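Local coordinates for beta sliding clamp (Caulobacter crescentus, PDB 5WCE), which forms a ring-shaped homodimer around DNA and probably tethers DNA polymerases and other proteins to it, conferring processivity, at residues L296-P300 with G301-L305; R352-D355 with P356-T360. All coordinates share one frame; numbering follows the deposited sequence.

Contact 1: residues L296-P300 with G301-L305; sequences LAVEP and GRITL
Leu296 lies alongside both Ile303 and Leu305 on the buried face of two adjacent strands, the three side chains pointing the same way. Its CB rests on CG2 of Ile303 at 3.8 Å, and farther out its CD1 meets CD2 of Leu305 at 3.7 Å. Val298 joins this row more loosely, touching Ile303 with CG2, which chi1 of -176° sets anti to the carbonyl carbon, beside the backbone N. Phe276 of helix 273-284 and Leu269 close over Ile303 from beyond the hairpin. The two strands form an antiparallel beta hairpin turned by a type II beta turn, with Pro300 and Gly301 at its corners and Gly301 at positive phi. Paired backbone bonds link Ala297 with Thr304 and Glu299 with Arg302; the one from Ala297 N to Thr304 O is short (2.9 Å) and nearly straight (176°). The opposite face, carrying Ala297, Glu299, Arg302 and Thr304, is more open and wet. Glu299 and Arg302 run side by side, but their charged ends do not touch, Glu299 OE2 staying 4.9 Å from Arg302 NH1. A water bridges them instead, donating to OE2 and accepting from NH1. A second water donates to Ala297 O (2.7 Å) and to Glu299 OE2 (2.6 Å), and also bonds Thr304 OG1, tying the carboxylate back to the strands.

Contact 2: residues R352-D355 with P356-T360; sequences RFAD and PASPT
Phe353 overlaps Thr360, its ring atoms CD2 and CE2 reaching the threonine where the two side chains cross obliquely. Phe353 CD2 lies 3.6 Å from OG1 of Thr360 and 3.7 Å from CG2 of Thr360. The same methyl also comes against the carbonyl O of Arg352, so that one methyl meets both the backbone and the ring. Beyond this buried end the chain turns back through a more exposed loop, organised by Asp355. Its CG lies between the backbone N and the carbonyl carbon (chi1 58°), which brings the carboxylate over the residues that follow. Asp355 OD1 accepts from Ala357 N at 2.9 Å on its anti side, a rather bent bond (139° at the hydrogen) that closes an Asx turn across Pro356. Asp355 OD2 takes the hydroxyl of Ser358 at 2.8 Å, with Ser358 OG standing above the carboxylate plane. Both carboxylate oxygens are thus engaged, which limits rotation of the group. The backbone bond from Ser358 N to Asp355 O is longer, 3.2 Å, and completes a type I beta turn from Asp355 to Ser358. A water sits inside the loop, accepting from Ala354 N and donating to Asp355 O at 2.8 Å; it also bonds Ser358 O and Thr360 OG1. The loop connects strand 348-353 to strand 360-364, with Asn265 ND2 joining its two arms through Arg352 O and Pro359 O. The guanidinium of Arg352 leads away to a salt bridge with Glu350. On the buried side Phe353 meets Phe328 edge-to-face and packs on Leu269 of strand 267-272, while Ile330 of strand 328-333 lies against both Phe353 and Thr360.

Overall arrangement
Contact 1 comes first along the chain and closes before contact 2 opens; both fall in the C-terminal domain. Their centres are 14 Å apart and their nearest atoms about 5 Å, without touching. Contact 1 belongs to a four-stranded antiparallel sheet, whereas contact 2 joins strands of the eight-stranded sheet that continues through strand 188-195 into the central domain. Strand 328-333, at the edge of the smaller sheet, mediates between them: Phe328 and Ile330 meet residues of both contacts, as does Leu269 of strand 267-272. Packing of Arg302 on Arg111 of the second subunit places the turn of contact 1 beside the head-to-tail interface that closes the ring.

Contact 1: residues L296-P300 with G301-L305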
loop_
_atom_site.group_PDB
_atom_site.type_symbol
_atom_site.label_atom_id
_atom_site.label_comp_id
_atom_site.label_asym_id
_atom_site.label_seq_id
_atom_site.Cartn_x
_atom_site.Cartn_y
_atom_site.Cartn_z
ATOM N N LEU A 296 -18.203 20.312 -18.363
ATOM C CA LEU A 296 -18.627 21.454 -17.552
ATOM C C LEU A 296 -19.509 22.291 -18.474
ATOM O O LEU A 296 -19.010 22.875 -19.466
ATOM C CB LEU A 296 -17.445 22.315 -17.096
ATOM C CG LEU A 296 -16.538 21.892 -15.939
ATOM C CD1 LEU A 296 -15.937 20.519 -16.202
ATOM C CD2 LEU A 296 -15.452 22.917 -15.657
ATOM N N ALA A 297 -20.823 22.286 -18.210
ATOM C CA ALA A 297 -21.746 23.149 -18.912
ATOM C C ALA A 297 -21.919 24.400 -18.042
ATOM O O ALA A 297 -22.527 24.359 -16.965
ATOM C CB ALA A 297 -23.066 22.429 -19.158
ATOM N N VAL A 298 -21.287 25.480 -18.474
ATOM C CA VAL A 298 -21.167 26.718 -17.723
ATOM C C VAL A 298 -22.241 27.680 -18.238
ATOM O O VAL A 298 -22.417 27.857 -19.451
ATOM C CB VAL A 298 -19.736 27.342 -17.909
ATOM C CG1 VAL A 298 -19.547 28.569 -17.079
ATOM C CG2 VAL A 298 -18.665 26.323 -17.520
ATOM N N GLU A 299 -22.958 28.266 -17.294
ATOM C CA GLU A 299 -23.934 29.299 -17.554
ATOM C C GLU A 299 -23.954 30.259 -16.381
ATOM O O GLU A 299 -23.424 29.935 -15.327
ATOM C CB GLU A 299 -25.334 28.652 -17.771
ATOM C CG GLU A 299 -25.870 27.949 -16.533
ATOM C CD GLU A 299 -27.218 27.231 -16.758
ATOM O OE1 GLU A 299 -28.208 27.938 -16.990
ATOM O OE2 GLU A 299 -27.245 25.981 -16.698
ATOM N N PRO A 300 -24.645 31.425 -16.511
ATOM C CA PRO A 300 -24.738 32.282 -15.344
ATOM C C PRO A 300 -25.214 31.544 -14.118
ATOM O O PRO A 300 -26.190 30.767 -14.165
ATOM C CB PRO A 300 -25.739 33.370 -15.783
ATOM C CG PRO A 300 -25.439 33.517 -17.253
ATOM C CD PRO A 300 -25.102 32.112 -17.741
ATOM N N GLY A 301 -24.508 31.723 -13.016
ATOM C CA GLY A 301 -24.847 31.054 -11.767
ATOM C C GLY A 301 -24.489 29.586 -11.544
ATOM O O GLY A 301 -24.666 29.099 -10.426
ATOM N N ARG A 302 -24.020 28.857 -12.562
ATOM C CA ARG A 302 -24.016 27.391 -12.445
ATOM C C ARG A 302 -23.067 26.690 -13.387
ATOM O O ARG A 302 -22.880 27.076 -14.549
ATOM C CB ARG A 302 -25.481 26.903 -12.649
ATOM C CG ARG A 302 -25.688 25.438 -12.811
ATOM C CD ARG A 302 -27.161 25.065 -12.979
ATOM N NE ARG A 302 -27.957 25.453 -11.831
ATOM C CZ ARG A 302 -29.282 25.364 -11.777
ATOM N NH1 ARG A 302 -29.966 24.874 -12.803
ATOM N NH2 ARG A 302 -29.920 25.742 -10.667
ATOM N N ILE A 303 -22.484 25.610 -12.881
ATOM C CA ILE A 303 -21.826 24.623 -13.723
ATOM C C ILE A 303 -22.575 23.334 -13.551
ATOM O O ILE A 303 -22.760 22.871 -12.408
ATOM C CB ILE A 303 -20.356 24.419 -13.353
ATOM C CG1 ILE A 303 -19.591 25.704 -13.533
ATOM C CG2 ILE A 303 -19.746 23.307 -14.231
ATOM C CD1 ILE A 303 -18.139 25.611 -13.191
ATOM N N THR A 304 -23.003 22.746 -14.661
ATOM C CA THR A 304 -23.567 21.389 -14.628
ATOM C C THR A 304 -22.446 20.436 -15.077
ATOM O O THR A 304 -21.920 20.588 -16.179
ATOM C CB THR A 304 -24.810 21.324 -15.530
ATOM O OG1 THR A 304 -25.776 22.196 -14.961
ATOM C CG2 THR A 304 -25.425 19.930 -15.567
ATOM N N LEU A 305 -22.072 19.514 -14.220
ATOM C CA LEU A 305 -21.043 18.542 -14.505
ATOM C C LEU A 305 -21.649 17.266 -15.031
ATOM O O LEU A 305 -22.576 16.729 -14.408
ATOM C CB LEU A 305 -20.234 18.222 -13.225
ATOM C CG LEU A 305 -19.485 19.387 -12.588
ATOM C CD1 LEU A 305 -19.064 18.963 -11.160
ATOM C CD2 LEU A 305 -18.310 19.787 -13.482
HETATM O O HOH W 1 -25.157 24.556 -16.287
HETATM O O HOH W 2 -29.337 24.708 -15.497
#

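Contact 2: residues R352-D355 with P356-T360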
loop_
_atom_site.group_PDB
_atom_site.type_symbol
_atom_site.label_atom_id
_atom_site.label_comp_id
_atom_site.label_asym_id
_atom_site.label_seq_id
_atom_site.Cartn_x
_atom_site.Cartn_y
_atom_site.Cartn_z
ATOM N N ARG A 352 -10.341 31.134 -15.309
ATOM C CA ARG A 352 -10.425 32.073 -16.444
ATOM C C ARG A 352 -10.442 31.322 -17.769
ATOM O O ARG A 352 -9.463 30.669 -18.148
ATOM C CB ARG A 352 -9.296 33.091 -16.413
ATOM C CG ARG A 352 -9.193 33.757 -15.051
ATOM C CD ARG A 352 -8.256 34.960 -15.089
ATOM N NE ARG A 352 -8.100 35.496 -13.745
ATOM C CZ ARG A 352 -7.135 36.332 -13.370
ATOM N NH1 ARG A 352 -6.216 36.761 -14.234
ATOM N NH2 ARG A 352 -7.077 36.773 -12.117
ATOM N N PHE A 353 -11.549 31.441 -18.487
ATOM C CA PHE A 353 -11.766 30.733 -19.732
ATOM C C PHE A 353 -11.773 31.701 -20.909
ATOM O O PHE A 353 -12.065 32.898 -20.742
ATOM C CB PHE A 353 -13.156 30.052 -19.729
ATOM C CG PHE A 353 -13.421 29.094 -18.601
ATOM C CD1 PHE A 353 -13.966 29.519 -17.409
ATOM C CD2 PHE A 353 -13.173 27.733 -18.760
ATOM C CE1 PHE A 353 -14.245 28.622 -16.380
ATOM C CE2 PHE A 353 -13.466 26.837 -17.712
ATOM C CZ PHE A 353 -13.999 27.273 -16.540
ATOM N N ALA A 354 -11.403 31.201 -22.075
ATOM C CA ALA A 354 -11.573 31.948 -23.341
ATOM C C ALA A 354 -12.642 31.184 -24.128
ATOM O O ALA A 354 -13.804 31.337 -23.820
ATOM C CB ALA A 354 -10.276 32.112 -24.083
ATOM N N ASP A 355 -12.291 30.377 -25.119
ATOM C CA ASP A 355 -13.271 29.546 -25.837
ATOM C C ASP A 355 -13.066 28.101 -25.391
ATOM O O ASP A 355 -12.085 27.812 -24.659
ATOM C CB ASP A 355 -13.150 29.733 -27.352
ATOM C CG ASP A 355 -11.806 29.422 -27.868
ATOM O OD1 ASP A 355 -11.483 28.237 -28.011
ATOM O OD2 ASP A 355 -11.044 30.378 -28.124
ATOM N N PRO A 356 -13.969 27.179 -25.808
ATOM C CA PRO A 356 -13.821 25.795 -25.345
ATOM C C PRO A 356 -12.587 25.054 -25.869
ATOM O O PRO A 356 -12.306 23.984 -25.381
ATOM C CB PRO A 356 -15.098 25.117 -25.868
ATOM C CG PRO A 356 -16.098 26.230 -25.853
ATOM C CD PRO A 356 -15.335 27.411 -26.359
ATOM N N ALA A 357 -11.923 25.581 -26.900
ATOM C CA ALA A 357 -10.736 24.961 -27.499
ATOM C C ALA A 357 -9.438 25.525 -26.888
ATOM O O ALA A 357 -8.361 25.016 -27.200
ATOM C CB ALA A 357 -10.738 25.161 -29.002
ATOM N N SER A 358 -9.543 26.531 -26.020
ATOM C CA SER A 358 -8.368 27.243 -25.525
ATOM C C SER A 358 -7.955 26.808 -24.125
ATOM O O SER A 358 -8.776 26.423 -23.313
ATOM C CB SER A 358 -8.670 28.750 -25.527
ATOM O OG SER A 358 -8.890 29.149 -26.888
ATOM N N PRO A 359 -6.652 26.951 -23.814
ATOM C CA PRO A 359 -6.211 26.705 -22.438
ATOM C C PRO A 359 -6.970 27.540 -21.409
ATOM O O PRO A 359 -7.268 28.709 -21.666
ATOM C CB PRO A 359 -4.718 27.121 -22.463
ATOM C CG PRO A 359 -4.327 26.991 -23.896
ATOM C CD PRO A 359 -5.549 27.407 -24.682
ATOM N N THR A 360 -7.175 26.961 -20.217
ATOM C CA THR A 360 -7.877 27.563 -19.152
ATOM C C THR A 360 -6.895 27.825 -18.018
ATOM O O THR A 360 -6.128 26.980 -17.697
ATOM C CB THR A 360 -9.016 26.617 -18.689
ATOM O OG1 THR A 360 -9.967 26.473 -19.756
ATOM C CG2 THR A 360 -9.736 27.136 -17.528
HETATM O O HOH W 3 -11.051 28.340 -22.151
#